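Local coordinates for protein ElaA (Pseudomonas aeruginosa, PDB 1XEB) that probably transfers an acetyl or other acyl group from acyl-coenzyme A to an amino group, as a member of the GNAT N-acetyltransferase superfamily, at residues L22-E27 with R80-S85; D41-V46 with Y63-D68. All coordinates share one frame; numbering follows the deposited sequence.

Contact 1: L22-E27 with R80-S85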
ATOM      1  N   LEU A  22      -0.843  -0.409 -11.944  1.00 25.84           N
ATOM      2  CA  LEU A  22       0.573  -0.181 -12.200  1.00 25.15           C
ATOM      3  C   LEU A  22       0.743   1.219 -12.776  1.00 26.79           C
ATOM      4  O   LEU A  22       1.756   1.898 -12.561  1.00 26.14           O
ATOM      5  CB  LEU A  22       1.135  -1.224 -13.165  1.00 24.67           C
ATOM      6  CG  LEU A  22       1.337  -2.629 -12.579  1.00 25.75           C
ATOM      7  CD1 LEU A  22       1.872  -3.578 -13.671  1.00 24.33           C
ATOM      8  CD2 LEU A  22       2.310  -2.553 -11.394  1.00 23.71           C
ATOM      9  N   GLN A  23      -0.265   1.668 -13.502  1.00 27.29           N
ATOM     10  CA  GLN A  23      -0.185   2.989 -14.088  1.00 26.75           C
ATOM     11  C   GLN A  23      -0.281   4.088 -13.029  1.00 26.73           C
ATOM     12  O   GLN A  23       0.368   5.134 -13.147  1.00 26.09           O
ATOM     13  CB  GLN A  23      -1.290   3.153 -15.106  1.00 29.13           C
ATOM     14  CG  GLN A  23      -1.081   4.344 -15.985  1.00 34.01           C
ATOM     15  CD  GLN A  23      -2.267   5.241 -15.956  1.00 37.00           C
ATOM     16  OE1 GLN A  23      -2.189   6.381 -15.483  1.00 37.07           O
ATOM     17  NE2 GLN A  23      -3.399   4.732 -16.451  1.00 36.19           N
ATOM     18  N   LEU A  24      -1.091   3.857 -11.996  1.00 25.61           N
ATOM     19  CA  LEU A  24      -1.241   4.852 -10.933  1.00 24.84           C
ATOM     20  C   LEU A  24       0.044   4.895 -10.107  1.00 24.64           C
ATOM     21  O   LEU A  24       0.561   5.967  -9.759  1.00 24.17           O
ATOM     22  CB  LEU A  24      -2.426   4.494 -10.033  1.00 23.56           C
ATOM     23  CG  LEU A  24      -2.628   5.403  -8.811  1.00 25.13           C
ATOM     24  CD1 LEU A  24      -2.762   6.855  -9.246  1.00 24.43           C
ATOM     25  CD2 LEU A  24      -3.863   4.954  -8.048  1.00 23.24           C
ATOM     26  N   ARG A  25       0.571   3.710  -9.822  1.00 24.21           N
ATOM     27  CA  ARG A  25       1.790   3.583  -9.032  1.00 21.14           C
ATOM     28  C   ARG A  25       2.983   4.245  -9.709  1.00 19.63           C
ATOM     29  O   ARG A  25       3.805   4.907  -9.052  1.00 18.56           O
ATOM     30  CB  ARG A  25       2.063   2.099  -8.758  1.00 17.15           C
ATOM     31  CG  ARG A  25       1.281   1.564  -7.572  1.00 16.01           C
ATOM     32  CD  ARG A  25       1.257   0.046  -7.528  1.00 18.83           C
ATOM     33  NE  ARG A  25       2.560  -0.565  -7.800  1.00 19.43           N
ATOM     34  CZ  ARG A  25       2.758  -1.872  -7.775  1.00 20.60           C
ATOM     35  NH1 ARG A  25       3.962  -2.383  -8.040  1.00 20.62           N
ATOM     36  NH2 ARG A  25       1.742  -2.669  -7.466  1.00 17.62           N
ATOM     37  N   THR A  26       3.061   4.087 -11.024  1.00 18.15           N
ATOM     38  CA  THR A  26       4.155   4.661 -11.787  1.00 19.96           C
ATOM     39  C   THR A  26       4.017   6.172 -11.825  1.00 21.37           C
ATOM     40  O   THR A  26       5.001   6.917 -11.676  1.00 21.63           O
ATOM     41  CB  THR A  26       4.159   4.140 -13.235  1.00 20.70           C
ATOM     42  OG1 THR A  26       4.355   2.724 -13.239  1.00 20.86           O
ATOM     43  CG2 THR A  26       5.264   4.795 -14.020  1.00 22.42           C
ATOM     44  N   GLU A  27       2.785   6.623 -12.027  1.00 22.42           N
ATOM     45  CA  GLU A  27       2.521   8.048 -12.102  1.00 22.39           C
ATOM     46  C   GLU A  27       2.975   8.769 -10.843  1.00 22.73           C
ATOM     47  O   GLU A  27       3.561   9.841 -10.921  1.00 22.62           O
ATOM     48  CB  GLU A  27       1.036   8.282 -12.337  1.00 23.67           C
ATOM     49  CG  GLU A  27       0.610   9.743 -12.312  1.00 23.60           C
ATOM     50  CD  GLU A  27      -0.871   9.887 -12.592  1.00 26.48           C
ATOM     51  OE1 GLU A  27      -1.257   9.818 -13.783  1.00 27.76           O
ATOM     52  OE2 GLU A  27      -1.649  10.042 -11.617  1.00 28.10           O
ATOM     53  N   ARG A  80       3.083   0.367  -1.284  1.00 19.89           N
ATOM     54  CA  ARG A  80       2.593   1.029  -2.485  1.00 20.86           C
ATOM     55  C   ARG A  80       1.310   1.826  -2.205  1.00 21.50           C
ATOM     56  O   ARG A  80       0.369   1.829  -3.008  1.00 19.11           O
ATOM     57  CB  ARG A  80       2.359  -0.008  -3.578  1.00 21.29           C
ATOM     58  CG  ARG A  80       3.632  -0.664  -4.087  1.00 21.42           C
ATOM     59  CD  ARG A  80       4.490   0.356  -4.798  1.00 22.26           C
ATOM     60  NE  ARG A  80       5.524  -0.229  -5.657  1.00 23.95           N
ATOM     61  CZ  ARG A  80       6.671  -0.738  -5.233  1.00 21.90           C
ATOM     62  NH1 ARG A  80       7.538  -1.238  -6.108  1.00 23.89           N
ATOM     63  NH2 ARG A  80       6.955  -0.749  -3.939  1.00 21.43           N
ATOM     64  N   VAL A  81       1.280   2.487  -1.048  1.00 21.94           N
ATOM     65  CA  VAL A  81       0.131   3.289  -0.641  1.00 24.38           C
ATOM     66  C   VAL A  81       0.136   4.545  -1.502  1.00 24.69           C
ATOM     67  O   VAL A  81       1.092   5.327  -1.474  1.00 24.83           O
ATOM     68  CB  VAL A  81       0.205   3.663   0.863  1.00 24.67           C
ATOM     69  CG1 VAL A  81      -0.908   4.645   1.212  1.00 23.83           C
ATOM     70  CG2 VAL A  81       0.068   2.403   1.716  1.00 21.62           C
ATOM     71  N   VAL A  82      -0.931   4.728  -2.274  1.00 24.37           N
ATOM     72  CA  VAL A  82      -0.998   5.858  -3.192  1.00 25.84           C
ATOM     73  C   VAL A  82      -2.418   6.361  -3.432  1.00 27.07           C
ATOM     74  O   VAL A  82      -3.395   5.621  -3.333  1.00 25.91           O
ATOM     75  CB  VAL A  82      -0.358   5.463  -4.567  1.00 25.23           C
ATOM     76  CG1 VAL A  82      -1.206   4.398  -5.259  1.00 24.00           C
ATOM     77  CG2 VAL A  82      -0.221   6.667  -5.465  1.00 24.92           C
ATOM     78  N   SER A  83      -2.521   7.636  -3.756  1.00 27.48           N
ATOM     79  CA  SER A  83      -3.809   8.228  -4.037  1.00 28.15           C
ATOM     80  C   SER A  83      -3.539   9.206  -5.162  1.00 27.92           C
ATOM     81  O   SER A  83      -2.517   9.882  -5.155  1.00 26.44           O
ATOM     82  CB  SER A  83      -4.342   8.958  -2.798  1.00 28.29           C
ATOM     83  OG  SER A  83      -3.629  10.164  -2.578  1.00 30.88           O
ATOM     84  N   SER A  84      -4.442   9.270  -6.136  1.00 30.43           N
ATOM     85  CA  SER A  84      -4.270  10.184  -7.267  1.00 32.77           C
ATOM     86  C   SER A  84      -4.167  11.642  -6.810  1.00 32.45           C
ATOM     87  O   SER A  84      -4.928  12.101  -5.950  1.00 32.22           O
ATOM     88  CB  SER A  84      -5.431  10.039  -8.251  1.00 33.22           C
ATOM     89  OG  SER A  84      -5.222  10.873  -9.377  1.00 36.40           O
ATOM     90  N   SER A  85      -3.229  12.374  -7.395  1.00 33.74           N
ATOM     91  CA  SER A  85      -3.029  13.772  -7.008  1.00 35.64           C
ATOM     92  C   SER A  85      -4.300  14.614  -7.066  1.00 35.23           C
ATOM     93  O   SER A  85      -4.474  15.520  -6.268  1.00 36.86           O
ATOM     94  CB  SER A  85      -1.951  14.431  -7.880  1.00 34.77           C
ATOM     95  OG  SER A  85      -2.371  14.547  -9.233  1.00 34.76           O
TER
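Leu24 and Val82 form the close-packed apolar part of this contact, where helix 15-32 packs on strand 76-83; the axes of helix segment 22-27 and strand segment 80-83 approach to 8.7 Å at 85°. With CG anti to the backbone N (chi1 176°), Leu24 CG sits 4.0 Å from Val82 CG1. The two side chains slide past each other in opposite directions, and Leu24 CD2 lies 3.9 Å from Val82 CG1. Leucine, pointing toward the strand, is long enough to span the gap to the short valine, whose beta branch suits a strand. Leu24 CD1 also rests near the backbone at Ser84 CA, and Tyr63 of the adjacent strand 59-67 touches Val82.

At the neighbouring helix position the chemistry changes. Arg25 and Arg80 cross at about a right angle, their guanidinium planes 86° apart, and Arg25 NH1 comes to 3.6 Å from Arg80 NE. Glu39 OE2 forms salt bridges with both arginines, which probably offsets the repulsion, and Arg25 has a second acidic partner in Asp44. The Arg25 guanidinium is sandwiched, with Leu22 CD2 3.7 Å above its centre on one face and Arg80 CG nearer the rim on the other.

The far end is looser: Glu27 OE2 stays 4.3 Å from Ser84 OG, without a hydrogen bond. Both residues are partly exposed, so a charged and a small hydroxyl side chain can face solvent there. A helix packed across the central mixed sheet is the layered alpha/beta architecture of the GNAT fold.

Contact 2: D41-V46 with Y63-D68; sequences DGLDLV and YLRLLD
A largely buried contact built on a salt-bridge network joins Asp41 and Asp44, in the loop between helix 15-32 and strand 50-56, to Arg65 on strand 59-67; Asp41 is partly exposed. Asp41 and Arg65 meet tip to tip in an end-on, two-pronged pair: Arg65 NH1 donates to Asp41 OD2 at 2.9 Å and NH2 to Asp41 OD1 at 3.2 Å. Both oxygens use their syn lone pairs, and the carboxylate and guanidinium planes lie only 10° apart, so the two nearly straight bonds hold the groups flat against rotation. The arginine chain runs extended through CD, then turns at chi3 (67°) to set NE. Arginine suits this place because its flat guanidinium offers several N-H groups.

Asp44 approaches across the arginine chain, its carboxylate turned 41° from the guanidinium, and Asp44 OD2 takes a weak bond from Arg65 NH1 (3.2 Å); its stronger partner is Arg25 of helix 15-32. Leu43 CB lies over one face of the guanidinium, 3.7 Å from Arg65 NH1, while Leu43 CD1 touches Leu67 CD2 farther along the strand. Within the loop, Leu43 N makes a weak bond to Asp41 OD2, helping to fix that carboxylate. Two aspartates converging on one strand arginine form a salt-bridge network joining the loop to the central sheet of this GNAT-type domain.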
ATOM      1  N   ASP A  41       7.980  -4.641  -9.374  1.00 22.50           N
ATOM      2  CA  ASP A  41       8.923  -5.412  -8.581  1.00 22.92           C
ATOM      3  C   ASP A  41       8.742  -6.909  -8.386  1.00 23.18           C
ATOM      4  O   ASP A  41       9.425  -7.492  -7.551  1.00 25.29           O
ATOM      5  CB  ASP A  41       9.092  -4.740  -7.204  1.00 22.31           C
ATOM      6  CG  ASP A  41       7.859  -4.884  -6.304  1.00 21.67           C
ATOM      7  OD1 ASP A  41       7.959  -4.534  -5.109  1.00 25.29           O
ATOM      8  OD2 ASP A  41       6.799  -5.342  -6.769  1.00 21.53           O
ATOM      9  N   GLY A  42       7.839  -7.541  -9.124  1.00 23.98           N
ATOM     10  CA  GLY A  42       7.661  -8.979  -8.966  1.00 21.73           C
ATOM     11  C   GLY A  42       6.880  -9.500  -7.761  1.00 22.14           C
ATOM     12  O   GLY A  42       6.677 -10.711  -7.636  1.00 22.49           O
ATOM     13  N   LEU A  43       6.426  -8.627  -6.865  1.00 21.40           N
ATOM     14  CA  LEU A  43       5.677  -9.112  -5.700  1.00 20.29           C
ATOM     15  C   LEU A  43       4.174  -8.980  -5.903  1.00 20.56           C
ATOM     16  O   LEU A  43       3.378  -9.303  -5.002  1.00 19.27           O
ATOM     17  CB  LEU A  43       6.088  -8.343  -4.449  1.00 20.28           C
ATOM     18  CG  LEU A  43       7.579  -8.396  -4.139  1.00 22.89           C
ATOM     19  CD1 LEU A  43       7.892  -7.436  -3.009  1.00 23.87           C
ATOM     20  CD2 LEU A  43       7.983  -9.830  -3.779  1.00 23.07           C
ATOM     21  N   ASP A  44       3.790  -8.536  -7.095  1.00 20.78           N
ATOM     22  CA  ASP A  44       2.389  -8.319  -7.420  1.00 21.60           C
ATOM     23  C   ASP A  44       1.562  -9.540  -7.754  1.00 22.68           C
ATOM     24  O   ASP A  44       0.391  -9.592  -7.394  1.00 23.72           O
ATOM     25  CB  ASP A  44       2.265  -7.315  -8.560  1.00 24.23           C
ATOM     26  CG  ASP A  44       2.643  -5.910  -8.143  1.00 26.41           C
ATOM     27  OD1 ASP A  44       3.648  -5.372  -8.655  1.00 27.32           O
ATOM     28  OD2 ASP A  44       1.932  -5.334  -7.296  1.00 30.52           O
ATOM     29  N   LEU A  45       2.146 -10.522  -8.432  1.00 23.85           N
ATOM     30  CA  LEU A  45       1.387 -11.725  -8.803  1.00 24.72           C
ATOM     31  C   LEU A  45       1.926 -13.019  -8.184  1.00 24.47           C
ATOM     32  O   LEU A  45       2.123 -14.007  -8.886  1.00 26.57           O
ATOM     33  CB  LEU A  45       1.357 -11.883 -10.329  1.00 22.26           C
ATOM     34  CG  LEU A  45       1.189 -10.615 -11.164  1.00 25.32           C
ATOM     35  CD1 LEU A  45       1.267 -10.991 -12.651  1.00 24.21           C
ATOM     36  CD2 LEU A  45      -0.140  -9.927 -10.832  1.00 21.15           C
ATOM     37  N   VAL A  46       2.168 -13.017  -6.881  1.00 25.15           N
ATOM     38  CA  VAL A  46       2.677 -14.214  -6.216  1.00 24.53           C
ATOM     39  C   VAL A  46       1.955 -14.454  -4.905  1.00 25.31           C
ATOM     40  O   VAL A  46       1.360 -13.529  -4.353  1.00 24.83           O
ATOM     41  CB  VAL A  46       4.184 -14.098  -5.908  1.00 24.32           C
ATOM     42  CG1 VAL A  46       4.984 -14.075  -7.212  1.00 18.55           C
ATOM     43  CG2 VAL A  46       4.439 -12.835  -5.061  1.00 24.92           C
ATOM     44  N   TYR A  63      -5.024   3.346  -4.154  1.00 25.20           N
ATOM     45  CA  TYR A  63      -4.567   1.973  -4.158  1.00 23.91           C
ATOM     46  C   TYR A  63      -3.561   1.681  -3.057  1.00 22.89           C
ATOM     47  O   TYR A  63      -2.879   2.574  -2.560  1.00 20.48           O
ATOM     48  CB  TYR A  63      -3.905   1.681  -5.505  1.00 25.38           C
ATOM     49  CG  TYR A  63      -3.148   0.375  -5.568  1.00 25.23           C
ATOM     50  CD1 TYR A  63      -3.776  -0.799  -5.974  1.00 24.17           C
ATOM     51  CD2 TYR A  63      -1.812   0.311  -5.193  1.00 23.38           C
ATOM     52  CE1 TYR A  63      -3.086  -2.007  -6.007  1.00 25.80           C
ATOM     53  CE2 TYR A  63      -1.118  -0.891  -5.214  1.00 26.10           C
ATOM     54  CZ  TYR A  63      -1.756  -2.049  -5.625  1.00 26.55           C
ATOM     55  OH  TYR A  63      -1.059  -3.240  -5.679  1.00 28.48           O
ATOM     56  N   LEU A  64      -3.510   0.420  -2.659  1.00 21.76           N
ATOM     57  CA  LEU A  64      -2.521  -0.053  -1.711  1.00 24.06           C
ATOM     58  C   LEU A  64      -2.424  -1.573  -1.888  1.00 24.74           C
ATOM     59  O   LEU A  64      -3.396  -2.253  -2.255  1.00 23.27           O
ATOM     60  CB  LEU A  64      -2.841   0.347  -0.258  1.00 23.81           C
ATOM     61  CG  LEU A  64      -3.811  -0.393   0.658  1.00 27.39           C
ATOM     62  CD1 LEU A  64      -3.346  -1.831   0.919  1.00 26.57           C
ATOM     63  CD2 LEU A  64      -3.888   0.384   1.965  1.00 27.92           C
ATOM     64  N   ARG A  65      -1.227  -2.087  -1.655  1.00 24.22           N
ATOM     65  CA  ARG A  65      -0.953  -3.501  -1.805  1.00 23.10           C
ATOM     66  C   ARG A  65      -0.692  -4.203  -0.471  1.00 22.31           C
ATOM     67  O   ARG A  65      -0.048  -3.652   0.432  1.00 19.32           O
ATOM     68  CB  ARG A  65       0.259  -3.679  -2.723  1.00 22.85           C
ATOM     69  CG  ARG A  65       0.676  -5.118  -2.932  1.00 23.75           C
ATOM     70  CD  ARG A  65       1.857  -5.209  -3.878  1.00 22.90           C
ATOM     71  NE  ARG A  65       3.078  -4.636  -3.312  1.00 18.54           N
ATOM     72  CZ  ARG A  65       4.249  -4.626  -3.942  1.00 21.13           C
ATOM     73  NH1 ARG A  65       4.350  -5.156  -5.161  1.00 17.47           N
ATOM     74  NH2 ARG A  65       5.320  -4.091  -3.357  1.00 18.96           N
ATOM     75  N   LEU A  66      -1.201  -5.426  -0.372  1.00 21.57           N
ATOM     76  CA  LEU A  66      -1.026  -6.255   0.801  1.00 23.61           C
ATOM     77  C   LEU A  66      -0.232  -7.527   0.441  1.00 24.12           C
ATOM     78  O   LEU A  66      -0.671  -8.332  -0.382  1.00 24.93           O
ATOM     79  CB  LEU A  66      -2.402  -6.625   1.377  1.00 21.50           C
ATOM     80  CG  LEU A  66      -3.171  -5.410   1.905  1.00 23.88           C
ATOM     81  CD1 LEU A  66      -4.662  -5.557   1.676  1.00 23.51           C
ATOM     82  CD2 LEU A  66      -2.875  -5.240   3.359  1.00 22.91           C
ATOM     83  N   LEU A  67       0.941  -7.702   1.047  1.00 24.72           N
ATOM     84  CA  LEU A  67       1.749  -8.902   0.806  1.00 25.40           C
ATOM     85  C   LEU A  67       1.441  -9.919   1.920  1.00 25.78           C
ATOM     86  O   LEU A  67       1.400  -9.547   3.099  1.00 26.44           O
ATOM     87  CB  LEU A  67       3.236  -8.541   0.808  1.00 24.62           C
ATOM     88  CG  LEU A  67       3.807  -7.733  -0.367  1.00 25.24           C
ATOM     89  CD1 LEU A  67       2.901  -6.582  -0.688  1.00 29.03           C
ATOM     90  CD2 LEU A  67       5.203  -7.222  -0.026  1.00 23.36           C
ATOM     91  N   ASP A  68       1.220 -11.186   1.559  1.00 25.19           N
ATOM     92  CA  ASP A  68       0.895 -12.214   2.556  1.00 24.90           C
ATOM     93  C   ASP A  68       2.045 -12.557   3.496  1.00 26.55           C
ATOM     94  O   ASP A  68       3.221 -12.497   3.123  1.00 25.02           O
ATOM     95  CB  ASP A  68       0.369 -13.506   1.900  1.00 25.39           C
ATOM     96  CG  ASP A  68       1.440 -14.285   1.162  1.00 26.21           C
ATOM     97  OD1 ASP A  68       1.450 -14.215  -0.082  1.00 30.23           O
ATOM     98  OD2 ASP A  68       2.267 -14.970   1.815  1.00 27.69           O
TER

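Overall arrangement
Contacts 1 and 2 meet on neighbouring antiparallel strands, 76-83 and 59-67, of one sheet, and the chain between the segments of contact 1 contains both segments of contact 2. Contact 1 is partly buried and sets a helix on the sheet, joining a leucine-valine pair to two crossed arginines. Contact 2 is more fully buried and holds a loop to the sheet, pairing two acids with an arginine beside one leucine pair. Like charges thus meet in the first and opposite charges in the second. The two share charges: Arg25 NH2 of contact 1 lies 2.7 Å from Asp44 OD2 of contact 2, a salt bridge that links helix 15-32 to the loop following it.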